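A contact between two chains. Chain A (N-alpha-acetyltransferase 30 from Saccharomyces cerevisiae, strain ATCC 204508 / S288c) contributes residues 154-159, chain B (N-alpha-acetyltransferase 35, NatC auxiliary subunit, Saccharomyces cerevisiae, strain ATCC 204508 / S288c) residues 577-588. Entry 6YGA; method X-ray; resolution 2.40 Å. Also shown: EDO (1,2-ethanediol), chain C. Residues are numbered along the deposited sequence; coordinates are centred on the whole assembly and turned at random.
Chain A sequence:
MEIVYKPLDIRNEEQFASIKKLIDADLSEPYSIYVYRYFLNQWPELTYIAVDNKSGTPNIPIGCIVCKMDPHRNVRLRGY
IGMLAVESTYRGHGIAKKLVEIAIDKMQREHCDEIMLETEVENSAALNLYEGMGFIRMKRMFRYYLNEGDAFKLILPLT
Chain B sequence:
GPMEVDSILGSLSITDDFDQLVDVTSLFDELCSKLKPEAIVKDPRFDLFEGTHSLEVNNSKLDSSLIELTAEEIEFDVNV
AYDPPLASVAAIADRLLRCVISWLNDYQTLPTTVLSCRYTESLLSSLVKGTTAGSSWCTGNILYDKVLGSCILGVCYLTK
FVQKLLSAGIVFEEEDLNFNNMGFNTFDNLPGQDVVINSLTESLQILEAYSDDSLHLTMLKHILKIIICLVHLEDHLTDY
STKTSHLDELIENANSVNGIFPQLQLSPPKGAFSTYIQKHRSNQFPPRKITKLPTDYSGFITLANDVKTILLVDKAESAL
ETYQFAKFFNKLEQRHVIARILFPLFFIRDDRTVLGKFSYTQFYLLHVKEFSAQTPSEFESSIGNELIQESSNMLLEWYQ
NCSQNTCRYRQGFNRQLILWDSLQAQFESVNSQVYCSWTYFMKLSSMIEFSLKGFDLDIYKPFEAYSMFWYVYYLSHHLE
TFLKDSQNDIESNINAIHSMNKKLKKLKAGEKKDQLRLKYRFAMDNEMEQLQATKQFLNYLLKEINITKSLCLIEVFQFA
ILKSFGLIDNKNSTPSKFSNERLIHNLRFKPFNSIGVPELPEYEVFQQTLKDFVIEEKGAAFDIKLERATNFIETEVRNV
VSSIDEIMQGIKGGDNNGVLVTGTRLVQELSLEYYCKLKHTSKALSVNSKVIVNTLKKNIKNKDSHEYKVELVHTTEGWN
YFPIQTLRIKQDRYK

Chain A 154-159: LILPLT
Chain B, residues 577-588: KFSNERLIHNLR

The last residues of chain A run as an extended strand through Leu154(A)–Pro157(A), with phi/psi near -104/137, -135/133, -117/112 and -83/132. Leu158(A) then turns at -107/-29, and Thr159(A) ends the chain with a free carboxylate. In chain B, Lys577(B)–Asn580(B) form a loop: Phe578(B) lies at -87/-36, while Ser579(B) and Asn580(B) are extended at -131/173 and -126/163. A regular helix follows from Glu581(B) to Arg588(B), phi/psi close to -65/-38. Strand and helix axes approach to 8.3 Å, their directions 135° apart. The register is set by CA–CA distances of 6.2 Å for Pro157(A) and Leu583(B) and 5.5 Å for Leu158(A) and Ser579(B).

Asn580(B), chi1 p, caps the helix: its OD1 accepts from Leu583(B) N at 2.8 Å, satisfying an amide that lacks a partner in the first turn. Within the helix, Leu587(B) N bonds to Leu583(B) O at 3.0 Å, which brings these two leucines, four residues apart, onto the face turned to the strand.

Pro157(A), its ring puckered C-gamma endo, suits the centre of the contact because it offers a compact apolar ring and has no amide hydrogen to satisfy. Its CG lies 4.0 Å from Leu583(B) CB and 4.0 Å from Ile584(B) CG1, while its CD is 3.9 Å from Leu587(B) CD2. Leu583(B) is m,t, Ile584(B) m,t and Leu587(B) t,p. Ile155(A), also m,t, points toward the helix and sets CG2 3.7 Å from Leu587(B) CD2; Leu156(A), between Ile155(A) and Pro157(A), has its CB directed away, as strand alternation requires.

Even so, the t,p rotamer of Leu156(A) carries its end back to the loop, with CD1 3.7 Å from Ser579(B) CB and CD2 4.1 Å from Phe578(B) CB. Leu158(A), m,t, likewise reaches back, its CD2 lying 3.8 Å from Phe578(B) O and 4.2 Å from Phe578(B) CB. In Phe578(B), chi1 m, CB is the side-chain atom nearest both leucines, while its ring leads away.

One direct hydrogen bond crosses the contact: Ser579(B), chi1 t, donates from OG to Pro157(A) O at 3.0 Å, its short side chain fitting a polar link beside the apolar cluster. A water adds a bridge, donating to Leu158(A) O at 3.0 Å and to Phe578(B) O at 2.6 Å. At the chain end, Thr159(A) OXT comes within 3.3 Å of Leu583(B) CD2, a van der Waals contact.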

# COMPACT_ATOMS: atom_id res chain seq x y z
N LEU A 154 6.80 -8.01 -11.22
CA LEU A 154 7.96 -8.67 -11.83
C LEU A 154 8.13 -8.17 -13.25
O LEU A 154 7.16 -8.05 -14.00
CB LEU A 154 7.80 -10.19 -11.82
CG LEU A 154 7.57 -10.84 -10.46
CD1 LEU A 154 7.44 -12.35 -10.58
CD2 LEU A 154 8.69 -10.47 -9.51
N ILE A 155 9.39 -7.90 -13.63
CA ILE A 155 9.73 -7.41 -14.95
C ILE A 155 10.94 -8.19 -15.47
O ILE A 155 11.92 -8.38 -14.75
CB ILE A 155 10.03 -5.90 -14.94
CG1 ILE A 155 8.79 -5.12 -14.52
CG2 ILE A 155 10.51 -5.44 -16.31
CD1 ILE A 155 8.95 -3.63 -14.65
N LEU A 156 10.85 -8.63 -16.72
CA LEU A 156 11.94 -9.30 -17.41
C LEU A 156 12.35 -8.45 -18.60
O LEU A 156 11.56 -8.31 -19.56
CB LEU A 156 11.53 -10.70 -17.87
CG LEU A 156 12.50 -11.45 -18.79
CD1 LEU A 156 13.74 -11.88 -18.01
CD2 LEU A 156 11.82 -12.65 -19.44
N PRO A 157 13.54 -7.86 -18.59
CA PRO A 157 13.94 -6.97 -19.69
C PRO A 157 14.48 -7.76 -20.87
O PRO A 157 15.33 -8.64 -20.72
CB PRO A 157 15.03 -6.10 -19.05
CG PRO A 157 15.65 -7.00 -18.04
CD PRO A 157 14.57 -7.94 -17.54
N LEU A 158 13.99 -7.43 -22.07
CA LEU A 158 14.38 -8.13 -23.28
C LEU A 158 15.30 -7.31 -24.16
O LEU A 158 16.13 -7.89 -24.88
CB LEU A 158 13.14 -8.55 -24.07
CG LEU A 158 12.12 -9.41 -23.32
CD1 LEU A 158 10.89 -9.67 -24.17
CD2 LEU A 158 12.75 -10.72 -22.87
N THR A 159 15.18 -5.99 -24.11
CA THR A 159 16.07 -5.10 -24.84
C THR A 159 16.65 -4.00 -23.94
O THR A 159 16.05 -3.64 -22.91
CB THR A 159 15.35 -4.42 -26.03
OG1 THR A 159 14.39 -3.49 -25.54
CG2 THR A 159 14.64 -5.46 -26.91
OXT THR A 159 17.72 -3.47 -24.26
N LYS B 577 17.32 -18.17 -21.81
CA LYS B 577 17.60 -17.70 -23.16
C LYS B 577 17.10 -16.29 -23.41
O LYS B 577 17.52 -15.66 -24.40
CB LYS B 577 16.97 -18.66 -24.17
CG LYS B 577 15.54 -19.02 -23.84
CD LYS B 577 15.00 -20.08 -24.79
CE LYS B 577 13.61 -20.53 -24.35
NZ LYS B 577 13.01 -21.54 -25.27
N PHE B 578 16.24 -15.75 -22.55
CA PHE B 578 15.47 -14.58 -22.92
C PHE B 578 16.21 -13.27 -22.65
O PHE B 578 16.10 -12.32 -23.43
CB PHE B 578 14.12 -14.60 -22.21
CG PHE B 578 13.22 -15.72 -22.66
CD1 PHE B 578 12.61 -15.67 -23.90
CD2 PHE B 578 12.99 -16.81 -21.85
CE1 PHE B 578 11.78 -16.70 -24.32
CE2 PHE B 578 12.17 -17.84 -22.27
CZ PHE B 578 11.55 -17.78 -23.50
N SER B 579 16.97 -13.21 -21.56
CA SER B 579 17.62 -11.97 -21.14
C SER B 579 19.09 -12.22 -20.85
O SER B 579 19.58 -13.35 -20.86
CB SER B 579 16.93 -11.38 -19.90
OG SER B 579 17.55 -10.17 -19.51
N ASN B 580 19.80 -11.12 -20.59
CA ASN B 580 21.20 -11.18 -20.19
C ASN B 580 21.39 -10.41 -18.89
O ASN B 580 20.55 -9.60 -18.49
CB ASN B 580 22.13 -10.63 -21.29
CG ASN B 580 21.85 -9.18 -21.64
OD1 ASN B 580 22.10 -8.27 -20.85
ND2 ASN B 580 21.36 -8.95 -22.86
N GLU B 581 22.52 -10.67 -18.23
CA GLU B 581 22.75 -10.11 -16.90
C GLU B 581 22.95 -8.60 -16.94
O GLU B 581 22.64 -7.91 -15.97
CB GLU B 581 23.94 -10.80 -16.24
CG GLU B 581 25.18 -10.93 -17.12
CD GLU B 581 26.37 -11.49 -16.36
OE1 GLU B 581 26.60 -11.05 -15.21
OE2 GLU B 581 27.07 -12.37 -16.90
N ARG B 582 23.46 -8.06 -18.06
CA ARG B 582 23.63 -6.61 -18.16
C ARG B 582 22.28 -5.90 -18.17
O ARG B 582 22.11 -4.87 -17.51
CB ARG B 582 24.43 -6.26 -19.41
CG ARG B 582 24.68 -4.76 -19.57
CD ARG B 582 25.52 -4.46 -20.81
NE ARG B 582 26.89 -4.95 -20.67
CZ ARG B 582 27.93 -4.18 -20.34
NH1 ARG B 582 27.75 -2.89 -20.11
NH2 ARG B 582 29.14 -4.71 -20.24
N LEU B 583 21.31 -6.43 -18.93
CA LEU B 583 19.98 -5.81 -18.95
C LEU B 583 19.32 -5.88 -17.59
O LEU B 583 18.66 -4.92 -17.16
CB LEU B 583 19.11 -6.50 -20.00
CG LEU B 583 19.51 -6.30 -21.47
CD1 LEU B 583 18.61 -7.11 -22.40
CD2 LEU B 583 19.48 -4.83 -21.84
N ILE B 584 19.49 -7.00 -16.88
CA ILE B 584 18.87 -7.14 -15.56
C ILE B 584 19.53 -6.20 -14.56
O ILE B 584 18.85 -5.60 -13.72
CB ILE B 584 18.95 -8.61 -15.11
CG1 ILE B 584 18.07 -9.49 -16.00
CG2 ILE B 584 18.52 -8.75 -13.66
CD1 ILE B 584 18.23 -10.96 -15.75
N HIS B 585 20.86 -6.05 -14.64
CA HIS B 585 21.55 -5.10 -13.77
C HIS B 585 21.09 -3.67 -14.03
O HIS B 585 20.86 -2.91 -13.08
CB HIS B 585 23.06 -5.21 -13.96
CG HIS B 585 23.82 -4.09 -13.33
ND1 HIS B 585 24.25 -4.14 -12.02
CD2 HIS B 585 24.21 -2.89 -13.81
CE1 HIS B 585 24.88 -3.01 -11.72
NE2 HIS B 585 24.86 -2.24 -12.79
N ASN B 586 20.95 -3.28 -15.30
CA ASN B 586 20.56 -1.91 -15.60
C ASN B 586 19.14 -1.62 -15.16
O ASN B 586 18.83 -0.51 -14.70
CB ASN B 586 20.72 -1.63 -17.09
CG ASN B 586 22.16 -1.63 -17.54
OD1 ASN B 586 23.07 -1.47 -16.72
ND2 ASN B 586 22.39 -1.80 -18.83
N LEU B 587 18.25 -2.61 -15.30
CA LEU B 587 16.87 -2.43 -14.86
C LEU B 587 16.79 -2.18 -13.36
O LEU B 587 15.98 -1.37 -12.89
CB LEU B 587 16.04 -3.66 -15.24
CG LEU B 587 14.58 -3.66 -14.79
CD1 LEU B 587 13.79 -2.59 -15.53
CD2 LEU B 587 13.95 -5.03 -14.98
N ARG B 588 17.62 -2.88 -12.58
CA ARG B 588 17.58 -2.72 -11.12
C ARG B 588 17.98 -1.32 -10.71
O ARG B 588 17.41 -0.75 -9.78
CB ARG B 588 18.48 -3.77 -10.46
CG ARG B 588 18.79 -3.51 -8.99
CD ARG B 588 17.54 -3.54 -8.13
NE ARG B 588 16.93 -4.86 -8.11
CZ ARG B 588 15.63 -5.08 -7.91
NH1 ARG B 588 14.81 -4.06 -7.72
NH2 ARG B 588 15.16 -6.32 -7.90
C1 EDO C . 14.49 -0.54 -8.39
O1 EDO C . 15.17 -1.30 -7.38
C2 EDO C . 13.10 -0.15 -7.91
O2 EDO C . 12.30 -1.33 -7.72
O HOH W 1 17.64 -10.46 -24.43